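Local coordinates for protein Tas1 (Pseudomonas aeruginosa, PDB 6OX6) that pyrophosphorylates adenosine nucleotides to (p)ppApp as a type VI secretion toxin, depleting ADP and ATP in competitor bacteria, at residues A[283-286]-A[287-290]; A[410-413]-A[414-418]; A[422-425]-A[426-429]. One frame throughout, in Å; residues are numbered along the deposited sequence. Where two conformers were deposited one is given.

Contact 1. Residues A[283-286]-A[287-290]. With ACT (acetate ion), chain D.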
loop_
_atom_site.group_PDB
_atom_site.type_symbol
_atom_site.label_atom_id
_atom_site.label_comp_id
_atom_site.label_asym_id
_atom_site.label_seq_id
_atom_site.Cartn_x
_atom_site.Cartn_y
_atom_site.Cartn_z
ATOM N N ILE A 283 -15.678 1.446 -7.863
ATOM C CA ILE A 283 -15.454 2.332 -6.728
ATOM C C ILE A 283 -15.495 1.521 -5.440
ATOM O O ILE A 283 -16.256 0.555 -5.324
ATOM C CB ILE A 283 -16.516 3.449 -6.764
ATOM C CG1 ILE A 283 -15.989 4.662 -7.523
ATOM C CG2 ILE A 283 -16.993 3.856 -5.388
ATOM C CD1 ILE A 283 -15.781 4.413 -8.996
ATOM N N LYS A 284 -14.649 1.881 -4.473
ATOM C CA LYS A 284 -14.653 1.168 -3.199
ATOM C C LYS A 284 -16.064 1.151 -2.622
ATOM O O LYS A 284 -16.774 2.155 -2.669
ATOM C CB LYS A 284 -13.692 1.826 -2.207
ATOM C CG LYS A 284 -13.468 1.015 -0.937
ATOM C CD LYS A 284 -12.292 1.539 -0.117
ATOM C CE LYS A 284 -11.214 0.460 0.014
ATOM N NZ LYS A 284 -10.725 -0.037 -1.315
ATOM N N SER A 285 -16.477 0.003 -2.086
ATOM C CA SER A 285 -17.826 -0.089 -1.539
ATOM C C SER A 285 -17.981 0.849 -0.354
ATOM O O SER A 285 -17.018 1.135 0.372
ATOM C CB SER A 285 -18.155 -1.521 -1.102
ATOM O OG SER A 285 -17.856 -1.729 0.282
ATOM N N ARG A 286 -19.226 1.290 -0.147
ATOM C CA ARG A 286 -19.541 2.309 0.849
ATOM C C ARG A 286 -19.074 1.907 2.247
ATOM O O ARG A 286 -18.331 2.650 2.898
ATOM C CB ARG A 286 -21.050 2.590 0.844
ATOM C CG ARG A 286 -21.510 3.640 1.879
ATOM C CD ARG A 286 -22.968 4.143 1.623
ATOM N NE ARG A 286 -22.959 5.510 1.112
ATOM C CZ ARG A 286 -23.179 5.824 -0.161
ATOM N NH1 ARG A 286 -23.445 4.856 -1.035
ATOM N NH2 ARG A 286 -23.135 7.089 -0.564
ATOM N N GLU A 287 -19.521 0.741 2.735
ATOM C CA GLU A 287 -19.193 0.334 4.101
ATOM C C GLU A 287 -17.693 0.218 4.294
ATOM O O GLU A 287 -17.157 0.607 5.341
ATOM C CB GLU A 287 -19.854 -1.003 4.450
ATOM C CG GLU A 287 -19.717 -1.430 5.928
ATOM C CD GLU A 287 -20.530 -0.561 6.907
ATOM O OE1 GLU A 287 -20.077 -0.397 8.069
ATOM O OE2 GLU A 287 -21.621 -0.060 6.524
ATOM N N ARG A 288 -17.001 -0.345 3.312
ATOM C CA ARG A 288 -15.569 -0.540 3.473
ATOM C C ARG A 288 -14.846 0.796 3.413
ATOM O O ARG A 288 -13.919 1.041 4.193
ATOM C CB ARG A 288 -15.060 -1.503 2.407
ATOM C CG ARG A 288 -15.481 -2.960 2.683
ATOM C CD ARG A 288 -15.091 -3.877 1.540
ATOM N NE ARG A 288 -13.663 -3.783 1.259
ATOM C CZ ARG A 288 -12.734 -4.607 1.729
ATOM N NH1 ARG A 288 -13.069 -5.625 2.509
ATOM N NH2 ARG A 288 -11.464 -4.407 1.409
ATOM N N ALA A 289 -15.286 1.675 2.512
ATOM C CA ALA A 289 -14.723 3.013 2.427
ATOM C C ALA A 289 -14.861 3.726 3.761
ATOM O O ALA A 289 -13.900 4.308 4.265
ATOM C CB ALA A 289 -15.416 3.799 1.317
HETATM N N MSE A 290 -16.044 3.651 4.366
HETATM C CA MSE A 290 -16.255 4.282 5.655
HETATM C C MSE A 290 -15.440 3.687 6.773
HETATM O O MSE A 290 -14.891 4.430 7.591
HETATM C CB MSE A 290 -17.747 4.268 6.054
HETATM C CG MSE A 290 -18.602 5.228 5.243
HETATM SE SE MSE A 290 -20.488 4.825 5.300
HETATM C CE MSE A 290 -20.709 4.725 7.221
HETATM C C ACT D . -12.144 -3.010 -1.811
HETATM O O ACT D . -11.929 -2.687 -0.605
HETATM O OXT ACT D . -11.302 -3.267 -2.702
HETATM C CH3 ACT D . -13.670 -3.096 -2.239
#

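Contact 2. Residues A[410-413]-A[414-418]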
loop_
_atom_site.group_PDB
_atom_site.type_symbol
_atom_site.label_atom_id
_atom_site.label_comp_id
_atom_site.label_asym_id
_atom_site.label_seq_id
_atom_site.Cartn_x
_atom_site.Cartn_y
_atom_site.Cartn_z
ATOM N N ARG A 410 0.864 -9.134 9.288
ATOM C CA ARG A 410 0.155 -7.912 9.618
ATOM C C ARG A 410 -0.536 -8.003 10.966
ATOM O O ARG A 410 -0.586 -7.011 11.708
ATOM C CB ARG A 410 -0.862 -7.614 8.527
ATOM C CG ARG A 410 -1.891 -6.572 8.899
ATOM C CD ARG A 410 -2.824 -6.284 7.743
ATOM N NE ARG A 410 -3.978 -5.516 8.194
ATOM C CZ ARG A 410 -4.870 -4.936 7.379
ATOM N NH1 ARG A 410 -4.727 -5.026 6.051
ATOM N NH2 ARG A 410 -5.903 -4.265 7.887
ATOM N N VAL A 411 -1.128 -9.163 11.293
ATOM C CA VAL A 411 -1.849 -9.249 12.564
ATOM C C VAL A 411 -0.930 -9.329 13.780
ATOM O O VAL A 411 -1.414 -9.324 14.911
ATOM C CB VAL A 411 -2.818 -10.450 12.584
ATOM C CG1 VAL A 411 -3.850 -10.308 11.468
ATOM C CG2 VAL A 411 -2.057 -11.749 12.433
ATOM N N LEU A 412 0.383 -9.419 13.600
ATOM C CA LEU A 412 1.271 -9.581 14.753
ATOM C C LEU A 412 1.455 -8.259 15.482
ATOM O O LEU A 412 1.508 -7.190 14.862
ATOM C CB LEU A 412 2.634 -10.123 14.297
ATOM C CG LEU A 412 2.544 -11.518 13.642
ATOM C CD1 LEU A 412 3.894 -11.933 13.033
ATOM C CD2 LEU A 412 2.030 -12.589 14.642
ATOM N N ASP A 413 1.548 -8.337 16.805
ATOM C CA ASP A 413 1.899 -7.189 17.630
ATOM C C ASP A 413 3.298 -6.705 17.237
ATOM O O ASP A 413 4.108 -7.498 16.744
ATOM C CB ASP A 413 1.831 -7.610 19.109
ATOM C CG ASP A 413 2.429 -6.590 20.060
ATOM O OD1 ASP A 413 1.659 -5.869 20.734
ATOM O OD2 ASP A 413 3.670 -6.500 20.140
ATOM N N PRO A 414 3.608 -5.412 17.419
ATOM C CA PRO A 414 4.892 -4.898 16.913
ATOM C C PRO A 414 6.115 -5.515 17.606
ATOM O O PRO A 414 7.202 -5.525 17.016
ATOM C CB PRO A 414 4.803 -3.385 17.165
ATOM C CG PRO A 414 3.312 -3.091 17.236
ATOM C CD PRO A 414 2.713 -4.317 17.873
ATOM N N LYS A 415 5.964 -6.067 18.809
ATOM C CA LYS A 415 7.065 -6.751 19.466
ATOM C C LYS A 415 6.935 -8.270 19.386
ATOM O O LYS A 415 7.549 -8.978 20.191
ATOM C CB LYS A 415 7.207 -6.282 20.928
ATOM C CG LYS A 415 5.999 -6.481 21.791
ATOM C CD LYS A 415 6.118 -5.916 23.230
ATOM C CE LYS A 415 6.546 -4.460 23.292
ATOM N NZ LYS A 415 6.442 -3.912 24.699
ATOM N N SER A 416 6.191 -8.795 18.404
ATOM C CA SER A 416 5.962 -10.241 18.365
ATOM C C SER A 416 7.260 -11.028 18.147
ATOM O O SER A 416 8.075 -10.674 17.285
ATOM C CB SER A 416 4.966 -10.608 17.265
ATOM O OG SER A 416 5.114 -12.001 16.962
ATOM N N PRO A 417 7.459 -12.128 18.880
ATOM C CA PRO A 417 8.570 -13.050 18.562
ATOM C C PRO A 417 8.444 -13.758 17.213
ATOM O O PRO A 417 9.436 -14.342 16.739
ATOM C CB PRO A 417 8.521 -14.071 19.709
ATOM C CG PRO A 417 7.775 -13.380 20.815
ATOM C CD PRO A 417 6.764 -12.498 20.129
ATOM N N GLU A 418 7.231 -13.781 16.663
ATOM C CA GLU A 418 6.949 -14.457 15.395
ATOM C C GLU A 418 7.215 -13.659 14.111
ATOM O O GLU A 418 7.491 -14.256 13.070
ATOM C CB GLU A 418 5.545 -15.069 15.431
ATOM C CG GLU A 418 5.270 -15.921 16.658
ATOM C CD GLU A 418 3.855 -16.466 16.686
ATOM O OE1 GLU A 418 2.992 -15.850 17.345
ATOM O OE2 GLU A 418 3.607 -17.510 16.048
#

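Contact 3. Residues A[422-425]-A[426-429]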
loop_
_atom_site.group_PDB
_atom_site.type_symbol
_atom_site.label_atom_id
_atom_site.label_comp_id
_atom_site.label_asym_id
_atom_site.label_seq_id
_atom_site.Cartn_x
_atom_site.Cartn_y
_atom_site.Cartn_z
ATOM N N ILE A 422 8.416 -14.947 9.812
ATOM C CA ILE A 422 7.460 -14.847 8.708
ATOM C C ILE A 422 8.002 -13.934 7.623
ATOM O O ILE A 422 7.928 -14.242 6.424
ATOM C CB ILE A 422 6.098 -14.368 9.242
ATOM C CG1 ILE A 422 5.602 -15.354 10.307
ATOM C CG2 ILE A 422 5.070 -14.261 8.111
ATOM C CD1 ILE A 422 4.289 -14.936 10.947
ATOM N N ALA A 423 8.582 -12.811 8.022
ATOM C CA ALA A 423 9.142 -11.901 7.042
ATOM C C ALA A 423 10.256 -12.569 6.241
ATOM O O ALA A 423 10.365 -12.365 5.026
ATOM C CB ALA A 423 9.650 -10.651 7.759
ATOM N N GLU A 424 11.066 -13.407 6.894
ATOM C CA GLU A 424 12.135 -14.095 6.181
ATOM C C GLU A 424 11.577 -15.057 5.137
ATOM O O GLU A 424 12.098 -15.126 4.023
ATOM C CB GLU A 424 13.052 -14.833 7.161
ATOM C CG GLU A 424 14.353 -15.314 6.542
ATOM C CD GLU A 424 15.427 -15.574 7.592
ATOM O OE1 GLU A 424 16.357 -16.379 7.333
ATOM O OE2 GLU A 424 15.320 -14.975 8.690
ATOM N N LYS A 425 10.491 -15.743 5.478
ATOM C CA LYS A 425 9.857 -16.682 4.561
ATOM C C LYS A 425 9.278 -15.962 3.348
ATOM O O LYS A 425 9.271 -16.499 2.241
ATOM C CB LYS A 425 8.754 -17.465 5.279
ATOM C CG LYS A 425 9.184 -18.079 6.601
ATOM C CD LYS A 425 9.613 -19.525 6.421
ATOM C CE LYS A 425 9.886 -20.192 7.760
ATOM N NZ LYS A 425 8.626 -20.531 8.476
ATOM N N SER A 426 8.797 -14.742 3.565
ATOM C CA SER A 426 8.201 -13.947 2.490
ATOM C C SER A 426 9.267 -13.429 1.541
ATOM O O SER A 426 9.123 -13.542 0.313
ATOM C CB SER A 426 7.393 -12.801 3.095
ATOM O OG SER A 426 6.764 -12.030 2.073
ATOM N N ARG A 427 10.394 -12.954 2.090
ATOM C CA ARG A 427 11.482 -12.459 1.254
ATOM C C ARG A 427 12.079 -13.589 0.437
ATOM O O ARG A 427 12.356 -13.421 -0.758
ATOM C CB ARG A 427 12.579 -11.822 2.112
ATOM C CG ARG A 427 12.158 -10.543 2.814
ATOM C CD ARG A 427 13.382 -9.793 3.381
ATOM N NE ARG A 427 14.095 -10.592 4.370
ATOM C CZ ARG A 427 13.738 -10.681 5.655
ATOM N NH1 ARG A 427 12.683 -10.000 6.111
ATOM N NH2 ARG A 427 14.451 -11.427 6.491
ATOM N N ALA A 428 12.278 -14.748 1.067
ATOM C CA ALA A 428 12.815 -15.886 0.326
ATOM C C ALA A 428 11.865 -16.293 -0.799
ATOM O O ALA A 428 12.303 -16.668 -1.894
ATOM C CB ALA A 428 13.073 -17.047 1.282
ATOM N N TYR A 429 10.554 -16.186 -0.561
ATOM C CA TYR A 429 9.590 -16.570 -1.586
ATOM C C TYR A 429 9.669 -15.626 -2.772
ATOM O O TYR A 429 9.852 -16.060 -3.917
ATOM C CB TYR A 429 8.177 -16.582 -0.988
ATOM C CG TYR A 429 7.058 -16.834 -1.984
ATOM C CD1 TYR A 429 6.805 -18.120 -2.491
ATOM C CD2 TYR A 429 6.217 -15.795 -2.373
ATOM C CE1 TYR A 429 5.750 -18.338 -3.391
ATOM C CE2 TYR A 429 5.185 -16.002 -3.270
ATOM C CZ TYR A 429 4.962 -17.257 -3.778
ATOM O OH TYR A 429 3.906 -17.402 -4.654
#

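Contact 1. Residues A[283-286]-A[287-290]
Lys-284 and Arg-288 close on one oxygen of an acetate ion, atom O, probably picked up from the crystallisation liquor. Arg-288 meets it edge-on, in the plane of the guanidinium: NE at 2.8 Å and NH2 at 2.7 Å both hydrogen-bond to acetate O, each bond bent to an N-H...O angle of 138° because one oxygen serves both. The bond from Lys-284 NZ is weaker, at 3.0 Å from acetate O, and this amine also makes a salt bridge with Asp-306. A bend at chi3 (55°) in Arg-288 carries its head back toward the lysine. This is the looser side, with Arg-288 exposed and Lys-284 partly so, whereas Ala-289 and Met-290 are buried.

The tight part lies along the first helical turn. Ser-285 is the N-cap: its OG takes a weak bond from Arg-288 N at 3.4 Å, while its carbonyl O receives Ala-289 N at 2.8 Å. Next to it Met-290 N, of a selenomethionine, bonds to Arg-286 O at 2.9 Å, and Arg-286 CG rests 3.8 Å from Met-290 SE. On the other side of the turn, Lys-284 CD lies 3.8 Å from Ala-289 CA.

Beyond the segments, Arg-286 makes a salt bridge with Glu-250 and a cation-pi contact with Tyr-253. Ala-289 and Met-290 pack on Phe-249 of helix 249-253, so the turn leading from strand 277-280 into helix 286-296 is held against that short helix.

Contact 2. Residues A[410-413]-A[414-418]
Ser-416 OG accepts from two backbone N-H groups while Leu-412 lies against it. Glu-418 N donates to Ser-416 OG at 2.8 Å with an N-H...O angle of 144°, closing an ST turn, and Ala-419 N adds a weak bond. With OG anti to the serine N (chi1 161°), the hydroxyl is carried onto these amides, capping the approach to helix 419-435. Leu-412 comes in alongside: its CD2 is 3.9 Å from Ser-416 OG, its CB is 3.8 Å from Ser-416 CB, and its CD1 reaches forward to 3.9 Å from the Glu-418 carbonyl C. Leu-412 also packs on Ala-419 and Ile-422 of helix 419-435.

The chain turns through a type I beta turn from Asp-413 to Ser-416, the bend between helix 402-410 and helix 419-435. Its closing bond runs from Ser-416 N to Asp-413 O at 3.0 Å, with an N-H...O angle of 148°. Asp-413 OD2 lies near Lys-415 N as in an Asx turn, though the modelled place of this oxygen is doubtful.

The bend faces the immunity protein. Pro-414 packs on Phe-9 of that neighbouring chain and Lys-415 on its Trp-27, while Lys-415 NZ bonds to the carbonyl O of His-29 there. Leu-412 O accepts from Lys-5 NZ of the same immunity chain.

Contact 3. Residues A[422-425]-A[426-429]
Arg-427 doubles back along its own alpha-helix, 419-435, to lay its guanidinium over the turn of Ala-423 and Glu-424. The backbone supplies the framework through i to i+4 bonds: Arg-427 N to Ala-423 O and Ala-428 N to Glu-424 O, both at 3.0 Å. Ser-426 N bonds to Ile-422 O and has a second, weak bond to Ala-423 O. At the end of the segment, Tyr-429 N bonds to Lys-425 O.

Three polar side chains find partners beyond the segments. Ser-426 OG bonds to Leu-343 O and Arg-427 NH1 to Pro-342 O, tying the helix to one loop. Tyr-429 OH is held by Pro-398 O, Ala-372 O and Gln-401 N, which satisfies a buried hydroxyl.

Charge plays a looser part: in the conformer given, the Glu-424 carboxylate stays beyond salt-bridge distance of Arg-427, but two conformers were deposited and this is doubtful.

Packing adds to this: a bend at chi3 (-61°) swings the arginine head over the helix, and one guanidinium face meets Ala-423 O and Glu-424 CA. Arg-427 NH1 lies 3.5 Å from Ala-423 CB, and NH2 is 3.5 Å from Glu-424 CA.

Along the chain the contacts follow in series. Contact 1 begins helix 286-296 just after strand 277-280, an outermost strand of the five-stranded mixed sheet within this chain; contact 2 is the loop joining helices 402-410 and 419-435, and contact 3 lies on the latter. The centres of contacts 2 and 3 are 15 Å apart, and they meet where Leu-412 CD1 packs on Ile-422 CD1 at 3.7 Å. Centre to centre, contact 1 is about 28 Å from contact 2 and 31 Å from contact 3; its nearest atoms come within about 8 Å of contact 2 without touching. Only contact 2 touches the immunity protein, making this bend part of the surface that binds it.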